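PDB 5K3H: acyl-coenzyme A oxidase acox-1.1, which uses FAD and molecular oxygen to desaturate the acyl chains of acyl-CoA thioesters, the first step of peroxisomal beta-oxidation, releasing hydrogen peroxide. Local coordinates for residues I312-S317 with S613-W618; L16-L21 with E331-E336; K271-A274 with Y278-P281; A200-H205 with L253-Y258; A507-G512 with S528-R533. All coordinates share one frame; numbering follows the deposited sequence.

Overall arrangement
Contacts 1 and 2 are neighbours in the helical part of the chain, their centres about 11 Å apart: both are buried, both turn on a single salt bridge beside an aliphatic touch, and Arg20 of helix 14-21 joins them by pairing with Asp616. Contact 5, also buried, is looser, a helix-to-helix meeting with a water between the two sides; like contact 2 it reaches the second subunit. The beta region holds the other two, their centres about 20 Å apart. Contact 4 is purely apolar packing between strands of two sheets, buried between them, whereas contact 3 is a small hairpin at the surface, held by backbone hydrogen bonds.

Contact 1. Residues I312-S317 with S613-W618; sequences IATRYS and SLLDSW
Thr314 on helix 300-319 and Leu615 near the end of helix 590-616 mark the nearest backbone approach, with the CA of Thr314 8.3 Å from the CA of Leu615. In the space between, the Leu615 side chain meets Thr314 at about a right angle, and its CD1 lies 3.2 Å from Thr314 OG1 and 3.5 Å from Thr314 CB. The hydroxyl itself bonds back to Leu310 O one turn earlier, and across the contact it meets only the Leu615 methyl.

One residue further along each helix the contact turns ionic. Arg315 stretches out almost straight from CG to NE, and NH2 donates to Asp616 OD1 at 2.7 Å, nearly linear at 177° and in the guanidinium plane. The carboxylate is turned 51° from that plane, consistent with a bridge through one nitrogen and one oxygen rather than a paired one. A water fills in beside it, giving a hydrogen to Asp616 OD1 at 3.0 Å and taking a weak bond from Arg315 NE. Asp616 OD2 pairs with Arg20, and Arg315 NH1 reaches Gly630 O. With a leucine in place of Arg315, Asp616 would probably keep Arg20 but lose its link to helix 300-319, and Gly630 O would be left without this donor. As it stands, buried charges on both sides are matched, and one carboxylate, shared by two arginines, is likely to stay ionised.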
# COMPACT_ATOMS: atom_id res chain seq x y z
N ILE B 312 4.19 -12.66 -10.41
CA ILE B 312 3.06 -12.11 -11.16
C ILE B 312 3.51 -10.94 -12.02
O ILE B 312 3.27 -10.92 -13.24
CB ILE B 312 1.94 -11.69 -10.19
CG1 ILE B 312 1.38 -12.93 -9.48
CG2 ILE B 312 0.87 -10.86 -10.92
CD1 ILE B 312 0.71 -12.64 -8.15
N ALA B 313 4.20 -9.97 -11.41
CA ALA B 313 4.56 -8.77 -12.14
C ALA B 313 5.62 -9.04 -13.21
O ALA B 313 5.62 -8.38 -14.25
CB ALA B 313 5.04 -7.70 -11.17
N THR B 314 6.55 -9.98 -12.97
CA THR B 314 7.61 -10.20 -13.94
C THR B 314 7.14 -11.07 -15.11
O THR B 314 7.49 -10.80 -16.27
CB THR B 314 8.84 -10.82 -13.26
OG1 THR B 314 9.19 -10.07 -12.07
CG2 THR B 314 10.03 -10.87 -14.22
N ARG B 315 6.31 -12.08 -14.84
CA ARG B 315 5.67 -12.81 -15.94
C ARG B 315 4.83 -11.87 -16.82
O ARG B 315 4.96 -11.88 -18.05
CB ARG B 315 4.81 -13.95 -15.38
CG ARG B 315 5.64 -15.14 -14.92
CD ARG B 315 4.81 -16.09 -14.08
NE ARG B 315 5.57 -17.27 -13.72
CZ ARG B 315 5.09 -18.30 -13.03
NH1 ARG B 315 3.84 -18.30 -12.62
NH2 ARG B 315 5.88 -19.32 -12.77
N TYR B 316 3.97 -11.06 -16.20
CA TYR B 316 3.15 -10.10 -16.95
C TYR B 316 4.02 -9.12 -17.73
O TYR B 316 3.68 -8.76 -18.86
CB TYR B 316 2.21 -9.36 -16.00
CG TYR B 316 1.34 -8.34 -16.69
CD1 TYR B 316 0.30 -8.73 -17.52
CD2 TYR B 316 1.57 -6.99 -16.52
CE1 TYR B 316 -0.48 -7.78 -18.18
CE2 TYR B 316 0.79 -6.05 -17.16
CZ TYR B 316 -0.23 -6.44 -17.98
OH TYR B 316 -1.00 -5.48 -18.61
N SER B 317 5.15 -8.68 -17.16
CA SER B 317 6.03 -7.77 -17.90
C SER B 317 6.64 -8.45 -19.12
O SER B 317 6.96 -7.76 -20.10
CB SER B 317 7.17 -7.28 -17.00
OG SER B 317 6.72 -6.46 -15.93
N SER B 613 13.45 -16.88 -14.62
CA SER B 613 13.84 -18.19 -14.09
C SER B 613 14.10 -18.12 -12.59
O SER B 613 13.74 -19.05 -11.85
CB SER B 613 15.05 -18.71 -14.85
OG SER B 613 14.73 -18.87 -16.23
N LEU B 614 14.67 -17.02 -12.11
CA LEU B 614 14.87 -16.83 -10.67
C LEU B 614 13.56 -16.87 -9.90
O LEU B 614 13.53 -17.34 -8.75
CB LEU B 614 15.57 -15.50 -10.39
CG LEU B 614 17.06 -15.43 -10.73
CD1 LEU B 614 17.50 -14.01 -10.78
CD2 LEU B 614 17.90 -16.24 -9.70
N LEU B 615 12.47 -16.42 -10.51
CA LEU B 615 11.18 -16.47 -9.85
C LEU B 615 10.48 -17.80 -10.07
O LEU B 615 9.80 -18.29 -9.16
CB LEU B 615 10.31 -15.31 -10.33
CG LEU B 615 10.86 -13.94 -9.94
CD1 LEU B 615 10.24 -12.88 -10.82
CD2 LEU B 615 10.62 -13.65 -8.44
N ASP B 616 10.63 -18.40 -11.26
CA ASP B 616 10.12 -19.76 -11.47
C ASP B 616 10.72 -20.75 -10.48
O ASP B 616 10.09 -21.76 -10.18
CB ASP B 616 10.45 -20.28 -12.87
CG ASP B 616 9.59 -19.69 -13.94
OD1 ASP B 616 8.45 -19.24 -13.66
OD2 ASP B 616 10.05 -19.73 -15.12
N SER B 617 11.95 -20.51 -10.02
CA SER B 617 12.60 -21.46 -9.13
C SER B 617 11.88 -21.61 -7.80
O SER B 617 12.16 -22.56 -7.07
CB SER B 617 14.06 -21.06 -8.91
OG SER B 617 14.79 -21.15 -10.13
N TRP B 618 11.01 -20.66 -7.43
CA TRP B 618 10.21 -20.85 -6.23
C TRP B 618 9.09 -21.87 -6.43
O TRP B 618 8.47 -22.30 -5.45
CB TRP B 618 9.64 -19.52 -5.78
CG TRP B 618 10.70 -18.64 -5.31
CD1 TRP B 618 11.66 -18.03 -6.07
CD2 TRP B 618 10.93 -18.23 -3.97
NE1 TRP B 618 12.48 -17.28 -5.27
CE2 TRP B 618 12.05 -17.38 -3.97
CE3 TRP B 618 10.29 -18.49 -2.76
CZ2 TRP B 618 12.55 -16.79 -2.82
CZ3 TRP B 618 10.80 -17.90 -1.60
CH2 TRP B 618 11.91 -17.06 -1.65
O HOH W 1 7.98 -16.38 -12.94

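Contact 2. Residues L16-L21 with E331-E336; sequences LTAERL and EVKVLE
Glu19 meets Lys333 by folding back at its second torsion (chi2 -58°), while Lys333 stays extended beyond CG and comes at it from the opposite direction. The lysine NZ ends 2.9 Å from Glu19 OE2, where it donates to the anti lone pair, the one pointing away from OE1. That closes a salt bridge between helix 14-21 and the loop ahead of helix 338-367. NZ also lies 3.7 Å from Glu19 CG and 3.9 Å from Ala18 CB, so the ammonium group nestles against the helix side, and it donates a further bond to Asp15 O.

The other half of the glutamate faces Leu335, which begins its side chain with CG opposite the backbone N (chi1 -166°). Its CD2 is 3.6 Å from Glu19 OE1 and 3.9 Å from Glu19 CG, a methyl laid against both the aliphatic and the charged part. The loop is held in shape here by a turn in which Glu336 N bonds to Lys333 O at 2.7 Å.

Glu19 OE1 forms a salt bridge with Arg608, which also pairs with Glu336. An alanine in place of Glu19 would probably leave Lys333 without its carboxylate, take one partner from Arg608 and open a gap beside Leu335 CD2. Glu336 OE1 comes within 5.3 Å of Glu19 OE2, and the lysine and Arg608 are likely to offset the repulsion between these two like charges. A buried carboxylate gripped by two cations, one on each oxygen, is one of the ties, with Arg20 to Asp616, that hold this N-terminal helix against the helical core.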
# COMPACT_ATOMS: atom_id res chain seq x y z
N LEU B 16 6.74 -15.29 -23.06
CA LEU B 16 7.20 -15.74 -21.75
C LEU B 16 8.23 -16.84 -21.90
O LEU B 16 9.27 -16.82 -21.22
CB LEU B 16 6.00 -16.21 -20.93
CG LEU B 16 6.24 -16.64 -19.49
CD1 LEU B 16 6.98 -15.57 -18.74
CD2 LEU B 16 4.90 -16.90 -18.85
N THR B 17 7.99 -17.81 -22.79
CA THR B 17 8.99 -18.84 -23.06
C THR B 17 10.34 -18.24 -23.48
O THR B 17 11.39 -18.71 -23.04
CB THR B 17 8.47 -19.80 -24.12
OG1 THR B 17 7.28 -20.41 -23.62
CG2 THR B 17 9.50 -20.87 -24.39
N ALA B 18 10.34 -17.19 -24.32
CA ALA B 18 11.59 -16.56 -24.72
C ALA B 18 12.39 -16.08 -23.51
O ALA B 18 13.62 -16.17 -23.49
CB ALA B 18 11.33 -15.39 -25.66
N GLU B 19 11.70 -15.57 -22.48
CA GLU B 19 12.40 -15.12 -21.28
C GLU B 19 12.90 -16.29 -20.44
O GLU B 19 13.79 -16.11 -19.60
CB GLU B 19 11.50 -14.23 -20.43
CG GLU B 19 11.08 -12.93 -21.11
CD GLU B 19 12.28 -12.09 -21.49
OE1 GLU B 19 13.30 -12.10 -20.73
OE2 GLU B 19 12.21 -11.43 -22.57
N ARG B 20 12.33 -17.48 -20.62
CA ARG B 20 12.77 -18.65 -19.88
C ARG B 20 13.94 -19.35 -20.54
O ARG B 20 14.80 -19.90 -19.84
CB ARG B 20 11.58 -19.61 -19.70
CG ARG B 20 10.50 -19.04 -18.76
CD ARG B 20 9.25 -19.93 -18.64
NE ARG B 20 8.47 -19.64 -17.43
CZ ARG B 20 7.14 -19.75 -17.34
NH1 ARG B 20 6.41 -20.13 -18.38
NH2 ARG B 20 6.54 -19.50 -16.20
N LEU B 21 14.02 -19.29 -21.88
CA LEU B 21 15.08 -19.97 -22.62
C LEU B 21 16.46 -19.40 -22.34
O LEU B 21 17.45 -20.10 -22.56
CB LEU B 21 14.79 -19.93 -24.12
CG LEU B 21 13.63 -20.84 -24.55
CD1 LEU B 21 13.29 -20.60 -26.01
CD2 LEU B 21 13.97 -22.29 -24.29
N GLU B 331 6.34 -2.78 -30.76
CA GLU B 331 6.22 -2.52 -29.33
C GLU B 331 7.01 -3.55 -28.54
O GLU B 331 7.05 -4.73 -28.89
CB GLU B 331 4.75 -2.55 -28.94
CG GLU B 331 3.93 -1.35 -29.45
CD GLU B 331 2.48 -1.39 -28.96
OE1 GLU B 331 1.70 -2.21 -29.51
OE2 GLU B 331 2.13 -0.62 -28.04
N VAL B 332 7.71 -3.08 -27.51
CA VAL B 332 8.59 -3.95 -26.76
C VAL B 332 7.85 -4.46 -25.54
O VAL B 332 6.90 -3.84 -25.04
CB VAL B 332 9.90 -3.22 -26.35
CG1 VAL B 332 10.67 -2.75 -27.57
CG2 VAL B 332 9.58 -2.07 -25.46
N LYS B 333 8.28 -5.62 -25.04
CA LYS B 333 7.86 -6.08 -23.73
C LYS B 333 8.20 -5.01 -22.70
O LYS B 333 9.30 -4.46 -22.72
CB LYS B 333 8.59 -7.36 -23.36
CG LYS B 333 8.38 -8.52 -24.31
CD LYS B 333 9.33 -9.63 -23.95
CE LYS B 333 9.21 -10.80 -24.90
NZ LYS B 333 10.10 -11.93 -24.50
N VAL B 334 7.28 -4.72 -21.77
CA VAL B 334 7.64 -3.70 -20.79
C VAL B 334 8.83 -4.13 -19.94
O VAL B 334 9.54 -3.28 -19.40
CB VAL B 334 6.44 -3.29 -19.92
CG1 VAL B 334 5.34 -2.76 -20.81
CG2 VAL B 334 5.94 -4.45 -19.09
N LEU B 335 9.12 -5.44 -19.88
CA LEU B 335 10.35 -5.91 -19.24
C LEU B 335 11.59 -5.30 -19.87
O LEU B 335 12.65 -5.31 -19.25
CB LEU B 335 10.43 -7.45 -19.32
CG LEU B 335 11.43 -8.27 -18.48
CD1 LEU B 335 11.31 -8.03 -16.99
CD2 LEU B 335 11.34 -9.80 -18.78
N GLU B 336 11.47 -4.74 -21.07
CA GLU B 336 12.60 -4.14 -21.78
C GLU B 336 13.06 -2.83 -21.14
O GLU B 336 14.23 -2.46 -21.29
CB GLU B 336 12.18 -3.87 -23.24
CG GLU B 336 13.20 -4.21 -24.29
CD GLU B 336 13.63 -5.65 -24.24
OE1 GLU B 336 12.82 -6.54 -24.60
OE2 GLU B 336 14.79 -5.89 -23.80

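Contact 3. Residues K271-A274 with Y278-P281; sequences KVEA and YIKP
Tyr278 turns the edge of its ring to Val272: Val272 CG2 lies in the ring plane, 3.6 Å from Tyr278 CD1. The ring of Phe213 also meets it, with the planes at about 45°. The valine reaches this edge with CG2, the branch set opposite its own carbonyl carbon. At the far end of the ring, the Tyr278 hydroxyl bonds to His216.

Under these side chains the two short strands are joined by a pair of backbone bonds. Lys271 N donates to Ile279 O and Ile279 N donates back to Lys271 O, each at 2.9 Å, which makes Lys271 and Ile279 an antiparallel hydrogen-bonded pair. Val272 and Tyr278 follow as the non-hydrogen-bonded pair, and Lys271 O takes in addition a CA-H contact from Tyr278 CA at 3.4 Å.

The other face carries Lys271 and Ile279. Ile279 swings CD1 along to Glu273, 3.5 Å from its CD, so a methyl group rests on the carboxylate end, while Lys271 NZ is taken up by Arg268 O. The result is a small beta hairpin at the protein surface: its strands depend on two backbone bonds, its Val272 and Tyr278 face packs on Met206 of strand 199-208, and the face of Lys271 and Ile279 mixes aliphatic groups with charge.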
# COMPACT_ATOMS: atom_id res chain seq x y z
N LYS B 271 4.38 -22.04 39.40
CA LYS B 271 3.40 -22.79 40.18
C LYS B 271 2.64 -21.86 41.10
O LYS B 271 3.22 -20.90 41.64
CB LYS B 271 4.04 -23.95 41.00
CG LYS B 271 4.41 -25.19 40.18
CD LYS B 271 5.64 -24.97 39.29
CE LYS B 271 5.95 -26.22 38.47
NZ LYS B 271 7.21 -26.06 37.67
N VAL B 272 1.35 -22.14 41.26
CA VAL B 272 0.53 -21.57 42.32
C VAL B 272 -0.15 -22.74 43.01
O VAL B 272 -0.95 -23.46 42.38
CB VAL B 272 -0.51 -20.56 41.79
CG1 VAL B 272 -1.55 -20.22 42.86
CG2 VAL B 272 0.18 -19.28 41.32
N GLU B 273 0.16 -22.94 44.29
CA GLU B 273 -0.38 -24.05 45.06
C GLU B 273 -1.78 -23.71 45.52
O GLU B 273 -2.23 -22.57 45.40
CB GLU B 273 0.56 -24.41 46.21
CG GLU B 273 1.99 -24.54 45.71
CD GLU B 273 2.97 -25.11 46.72
OE1 GLU B 273 3.00 -24.60 47.86
OE2 GLU B 273 3.73 -26.04 46.37
N ALA B 274 -2.50 -24.74 46.00
CA ALA B 274 -3.88 -24.55 46.44
C ALA B 274 -4.02 -23.45 47.49
O ALA B 274 -5.02 -22.73 47.50
CB ALA B 274 -4.43 -25.86 47.01
N TYR B 278 3.04 -18.95 45.61
CA TYR B 278 3.60 -18.73 44.28
C TYR B 278 5.07 -19.13 44.25
O TYR B 278 5.87 -18.60 45.03
CB TYR B 278 3.46 -17.26 43.88
CG TYR B 278 3.94 -16.91 42.50
CD1 TYR B 278 3.17 -17.19 41.40
CD2 TYR B 278 5.16 -16.27 42.31
CE1 TYR B 278 3.59 -16.84 40.14
CE2 TYR B 278 5.60 -15.91 41.03
CZ TYR B 278 4.81 -16.21 39.94
OH TYR B 278 5.20 -15.88 38.64
N ILE B 279 5.43 -20.03 43.34
CA ILE B 279 6.82 -20.46 43.17
C ILE B 279 7.20 -20.23 41.72
O ILE B 279 6.59 -20.81 40.81
CB ILE B 279 7.03 -21.94 43.56
CG1 ILE B 279 6.59 -22.22 45.00
CG2 ILE B 279 8.48 -22.32 43.41
CD1 ILE B 279 5.23 -22.89 45.12
N LYS B 280 8.23 -19.41 41.50
CA LYS B 280 8.84 -19.22 40.18
C LYS B 280 10.29 -19.67 40.20
O LYS B 280 11.19 -18.87 40.50
CB LYS B 280 8.73 -17.76 39.73
CG LYS B 280 9.42 -17.48 38.39
CD LYS B 280 8.48 -16.87 37.36
CE LYS B 280 8.88 -15.43 37.03
NZ LYS B 280 7.99 -14.80 35.99
N PRO B 281 10.58 -20.95 39.88
CA PRO B 281 11.97 -21.45 39.91
C PRO B 281 12.85 -20.86 38.82
O PRO B 281 13.98 -20.49 39.14
CB PRO B 281 11.81 -22.96 39.72
CG PRO B 281 10.36 -23.25 40.03
CD PRO B 281 9.61 -22.02 39.60

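Contact 4. Residues A200-H205 with L253-Y258; sequences AVVVAH and LGFNNY
Phe255, which packs its ring on Val202, has its backbone N hydrogen-bonded to Thr180 OG1, and Val202 is bonded through its own backbone to Phe218. The Val202 bond lies within its sheet, while the Phe255 bond goes to Thr180, just past strand 175-179 of the mixed sheet; between 200-205 and 253-258 themselves only hydrocarbon meets.

Within 200-205, Val202 alone does the touching, and it uses both branches. CG1, set opposite the backbone N (chi1 174°), points at the end of the Phe255 ring, 4.0 Å from CZ and equally 4.0 Å from CE2. CG2 divides itself between two partners, 4.2 Å from Phe255 CZ and 4.2 Å from Leu253 CD2. The valine and the phenylalanine reach for each other from opposite directions, and Leu253, two residues before Phe255 on the same strand, extends its side chain to the same valine.

The backbones stay well apart, with the CA of Val202 9.8 Å from the CA of Leu253. That spacing fits the face-to-face packing of two sheets: strand 199-208 belongs to the mixed sheet, strand 251-255 to a small antiparallel one. Ile234 of that smaller sheet touches both Leu253 and Phe255. Just past the contact the chain turns back through a G1 beta bulge at Asn257 and Tyr258.

On its own sheet Val202 also packs on Ala150, an FAD-binding residue. With aliphatic and aromatic groups meeting and no charge involved, this part of the join between the sheets probably owes its stability to the burial of apolar groups.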
# COMPACT_ATOMS: atom_id res chain seq x y z
N ALA B 200 -9.23 -20.94 24.34
CA ALA B 200 -8.13 -20.01 24.10
C ALA B 200 -7.13 -20.07 25.24
O ALA B 200 -7.50 -20.28 26.40
CB ALA B 200 -8.62 -18.57 23.93
N VAL B 201 -5.86 -19.87 24.93
CA VAL B 201 -4.89 -19.53 25.96
C VAL B 201 -4.95 -18.01 26.13
O VAL B 201 -4.70 -17.27 25.18
CB VAL B 201 -3.47 -20.01 25.60
CG1 VAL B 201 -2.47 -19.54 26.65
CG2 VAL B 201 -3.42 -21.54 25.41
N VAL B 202 -5.28 -17.55 27.33
CA VAL B 202 -5.60 -16.15 27.58
C VAL B 202 -4.53 -15.57 28.49
O VAL B 202 -4.13 -16.20 29.48
CB VAL B 202 -7.00 -16.01 28.19
CG1 VAL B 202 -7.28 -14.56 28.59
CG2 VAL B 202 -8.03 -16.51 27.21
N VAL B 203 -4.04 -14.38 28.15
CA VAL B 203 -3.05 -13.67 28.95
C VAL B 203 -3.77 -12.66 29.83
O VAL B 203 -4.62 -11.90 29.36
CB VAL B 203 -1.99 -13.01 28.07
CG1 VAL B 203 -0.95 -12.34 28.94
CG2 VAL B 203 -1.32 -14.04 27.19
N ALA B 204 -3.44 -12.66 31.12
CA ALA B 204 -4.11 -11.84 32.12
C ALA B 204 -3.16 -11.60 33.28
O ALA B 204 -2.29 -12.43 33.56
CB ALA B 204 -5.40 -12.50 32.61
N HIS B 205 -3.34 -10.48 33.96
CA HIS B 205 -2.57 -10.17 35.15
C HIS B 205 -3.05 -10.99 36.35
O HIS B 205 -4.23 -10.93 36.70
CB HIS B 205 -2.66 -8.69 35.47
CG HIS B 205 -1.77 -7.84 34.62
ND1 HIS B 205 -1.48 -6.52 34.93
CD2 HIS B 205 -1.07 -8.12 33.50
CE1 HIS B 205 -0.66 -6.03 34.03
NE2 HIS B 205 -0.39 -6.98 33.15
N LEU B 253 -13.29 -10.51 23.24
CA LEU B 253 -13.57 -11.42 24.34
C LEU B 253 -13.57 -10.67 25.65
O LEU B 253 -12.57 -10.04 26.01
CB LEU B 253 -12.53 -12.55 24.40
CG LEU B 253 -12.51 -13.51 25.59
CD1 LEU B 253 -13.81 -14.31 25.70
CD2 LEU B 253 -11.31 -14.43 25.50
N GLY B 254 -14.67 -10.80 26.40
CA GLY B 254 -14.77 -10.24 27.73
C GLY B 254 -15.26 -11.27 28.72
O GLY B 254 -16.01 -12.18 28.37
N PHE B 255 -14.80 -11.14 29.95
CA PHE B 255 -15.16 -12.03 31.05
C PHE B 255 -15.91 -11.24 32.11
O PHE B 255 -15.47 -10.14 32.49
CB PHE B 255 -13.92 -12.65 31.69
CG PHE B 255 -13.00 -13.31 30.73
CD1 PHE B 255 -13.27 -14.60 30.26
CD2 PHE B 255 -11.86 -12.64 30.29
CE1 PHE B 255 -12.41 -15.22 29.37
CE2 PHE B 255 -10.99 -13.25 29.38
CZ PHE B 255 -11.27 -14.54 28.92
N ASN B 256 -17.00 -11.82 32.61
CA ASN B 256 -17.74 -11.28 33.76
C ASN B 256 -17.53 -12.24 34.92
O ASN B 256 -18.31 -13.18 35.12
CB ASN B 256 -19.23 -11.10 33.43
CG ASN B 256 -20.00 -10.41 34.55
OD1 ASN B 256 -19.41 -9.82 35.47
ND2 ASN B 256 -21.34 -10.42 34.44
N ASN B 257 -16.47 -12.01 35.69
CA ASN B 257 -16.09 -12.84 36.84
C ASN B 257 -16.19 -14.34 36.50
O ASN B 257 -16.92 -15.11 37.12
CB ASN B 257 -16.94 -12.47 38.07
CG ASN B 257 -16.58 -11.09 38.63
OD1 ASN B 257 -15.41 -10.80 38.94
ND2 ASN B 257 -17.59 -10.20 38.74
N TYR B 258 -15.43 -14.73 35.46
CA TYR B 258 -15.49 -16.07 34.87
C TYR B 258 -14.50 -17.00 35.56
O TYR B 258 -13.29 -16.75 35.52
CB TYR B 258 -15.19 -15.97 33.37
CG TYR B 258 -15.34 -17.24 32.57
CD1 TYR B 258 -16.59 -17.70 32.18
CD2 TYR B 258 -14.22 -17.96 32.18
CE1 TYR B 258 -16.72 -18.86 31.42
CE2 TYR B 258 -14.33 -19.11 31.43
CZ TYR B 258 -15.58 -19.56 31.05
OH TYR B 258 -15.66 -20.71 30.30

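Contact 5. Residues A507-G512 with S528-R533; sequences ANKFFG and SVELNR
Lys509 sends its side chain toward Glu530 as a fully extended arm, with CG opposite the backbone N (chi1 176°). From CB through CE it crosses the space between the helices without coming within 4.2 Å of 528-533. NZ then arrives 4.1 Å from Glu530 CG, donates to Lys526 O and gives a 2.9 Å bond to a water. The same water accepts from Glu530 N at 3.3 Å, where helix 520-553 is kinked and that N lacks its usual bond to the turn before. Gln338 of the second subunit accepts likewise from Val529 N.

The Glu530 carboxylate looks the other way: its OE2 is 5.4 Å from Lys509 NZ, too far for a bridge. OE2 pairs instead with Arg533 NH1 at 2.7 Å and with the Tyr601 hydroxyl of the second subunit, while OE1 takes Gln502. Apart from the lysine, Leu531 CD2 rests 4.4 Å from Ala507 N, where the two backbones are closest.

This is an antiparallel helical hairpin in the C-terminal helical region of the acyl-CoA oxidase fold, lying against the other subunit. Through Glu530 it holds one side of Arg533, a residue of the ATP site shared between the dimer partners.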
# COMPACT_ATOMS: atom_id res chain seq x y z
N ALA B 507 23.33 7.21 19.78
CA ALA B 507 23.54 6.97 21.20
C ALA B 507 24.13 8.19 21.89
O ALA B 507 23.68 8.59 22.97
CB ALA B 507 24.39 5.71 21.40
N ASN B 508 25.10 8.85 21.25
CA ASN B 508 25.67 10.05 21.83
C ASN B 508 24.66 11.18 21.91
O ASN B 508 24.74 12.02 22.82
CB ASN B 508 26.90 10.50 21.06
CG ASN B 508 28.10 9.66 21.37
OD1 ASN B 508 28.19 9.10 22.47
ND2 ASN B 508 29.04 9.58 20.45
N LYS B 509 23.70 11.23 20.98
CA LYS B 509 22.62 12.22 21.11
C LYS B 509 21.82 11.95 22.38
O LYS B 509 21.51 12.88 23.14
CB LYS B 509 21.71 12.20 19.88
CG LYS B 509 20.52 13.15 20.02
CD LYS B 509 19.55 13.08 18.84
CE LYS B 509 18.46 14.16 18.96
NZ LYS B 509 17.56 14.17 17.76
N PHE B 510 21.46 10.69 22.60
CA PHE B 510 20.76 10.29 23.82
C PHE B 510 21.62 10.58 25.06
O PHE B 510 21.17 11.26 25.99
CB PHE B 510 20.39 8.81 23.70
CG PHE B 510 19.83 8.20 24.95
CD1 PHE B 510 18.73 8.76 25.58
CD2 PHE B 510 20.38 7.05 25.47
CE1 PHE B 510 18.20 8.18 26.72
CE2 PHE B 510 19.87 6.47 26.60
CZ PHE B 510 18.78 7.03 27.23
N PHE B 511 22.86 10.08 25.08
CA PHE B 511 23.76 10.35 26.19
C PHE B 511 23.95 11.84 26.40
O PHE B 511 23.91 12.33 27.54
CB PHE B 511 25.12 9.71 25.95
CG PHE B 511 25.10 8.21 25.79
CD1 PHE B 511 24.19 7.43 26.47
CD2 PHE B 511 26.01 7.58 24.93
CE1 PHE B 511 24.18 6.04 26.31
CE2 PHE B 511 26.01 6.21 24.76
CZ PHE B 511 25.10 5.43 25.46
N GLY B 512 24.14 12.60 25.32
CA GLY B 512 24.44 14.02 25.47
C GLY B 512 23.32 14.79 26.14
O GLY B 512 23.58 15.65 26.98
N SER B 528 14.56 9.38 19.35
CA SER B 528 14.04 8.07 18.96
C SER B 528 14.07 7.86 17.45
O SER B 528 14.29 6.74 17.00
CB SER B 528 12.63 7.88 19.53
OG SER B 528 11.77 8.97 19.24
N VAL B 529 13.89 8.93 16.65
CA VAL B 529 13.95 8.79 15.19
C VAL B 529 15.36 8.43 14.75
O VAL B 529 15.55 7.59 13.88
CB VAL B 529 13.48 10.08 14.49
CG1 VAL B 529 13.69 9.96 13.00
CG2 VAL B 529 12.05 10.37 14.80
N GLU B 530 16.36 9.10 15.32
CA GLU B 530 17.75 8.75 15.01
C GLU B 530 18.07 7.34 15.51
O GLU B 530 18.86 6.63 14.88
CB GLU B 530 18.71 9.77 15.64
CG GLU B 530 18.59 11.20 15.09
CD GLU B 530 19.03 11.34 13.63
OE1 GLU B 530 20.07 10.78 13.27
OE2 GLU B 530 18.35 12.02 12.84
N LEU B 531 17.50 6.94 16.64
CA LEU B 531 17.79 5.62 17.19
C LEU B 531 17.22 4.52 16.31
O LEU B 531 17.83 3.47 16.14
CB LEU B 531 17.23 5.51 18.61
CG LEU B 531 17.86 6.35 19.73
CD1 LEU B 531 16.92 6.42 20.97
CD2 LEU B 531 19.23 5.79 20.11
N ASN B 532 16.03 4.75 15.73
CA ASN B 532 15.45 3.75 14.83
C ASN B 532 16.23 3.62 13.53
O ASN B 532 16.35 2.51 12.99
CB ASN B 532 14.01 4.10 14.50
CG ASN B 532 13.06 3.63 15.53
OD1 ASN B 532 13.46 3.00 16.51
ND2 ASN B 532 11.79 3.87 15.30
N ARG B 533 16.73 4.74 13.00
CA ARG B 533 17.58 4.69 11.81
C ARG B 533 18.75 3.73 12.03
O ARG B 533 19.10 2.95 11.14
CB ARG B 533 18.07 6.09 11.46
CG ARG B 533 16.99 6.99 10.87
CD ARG B 533 17.44 8.45 10.63
NE ARG B 533 16.35 9.19 9.98
CZ ARG B 533 16.19 10.50 10.01
NH1 ARG B 533 17.06 11.27 10.65
NH2 ARG B 533 15.14 11.05 9.40
O HOH W 2 15.87 12.00 16.71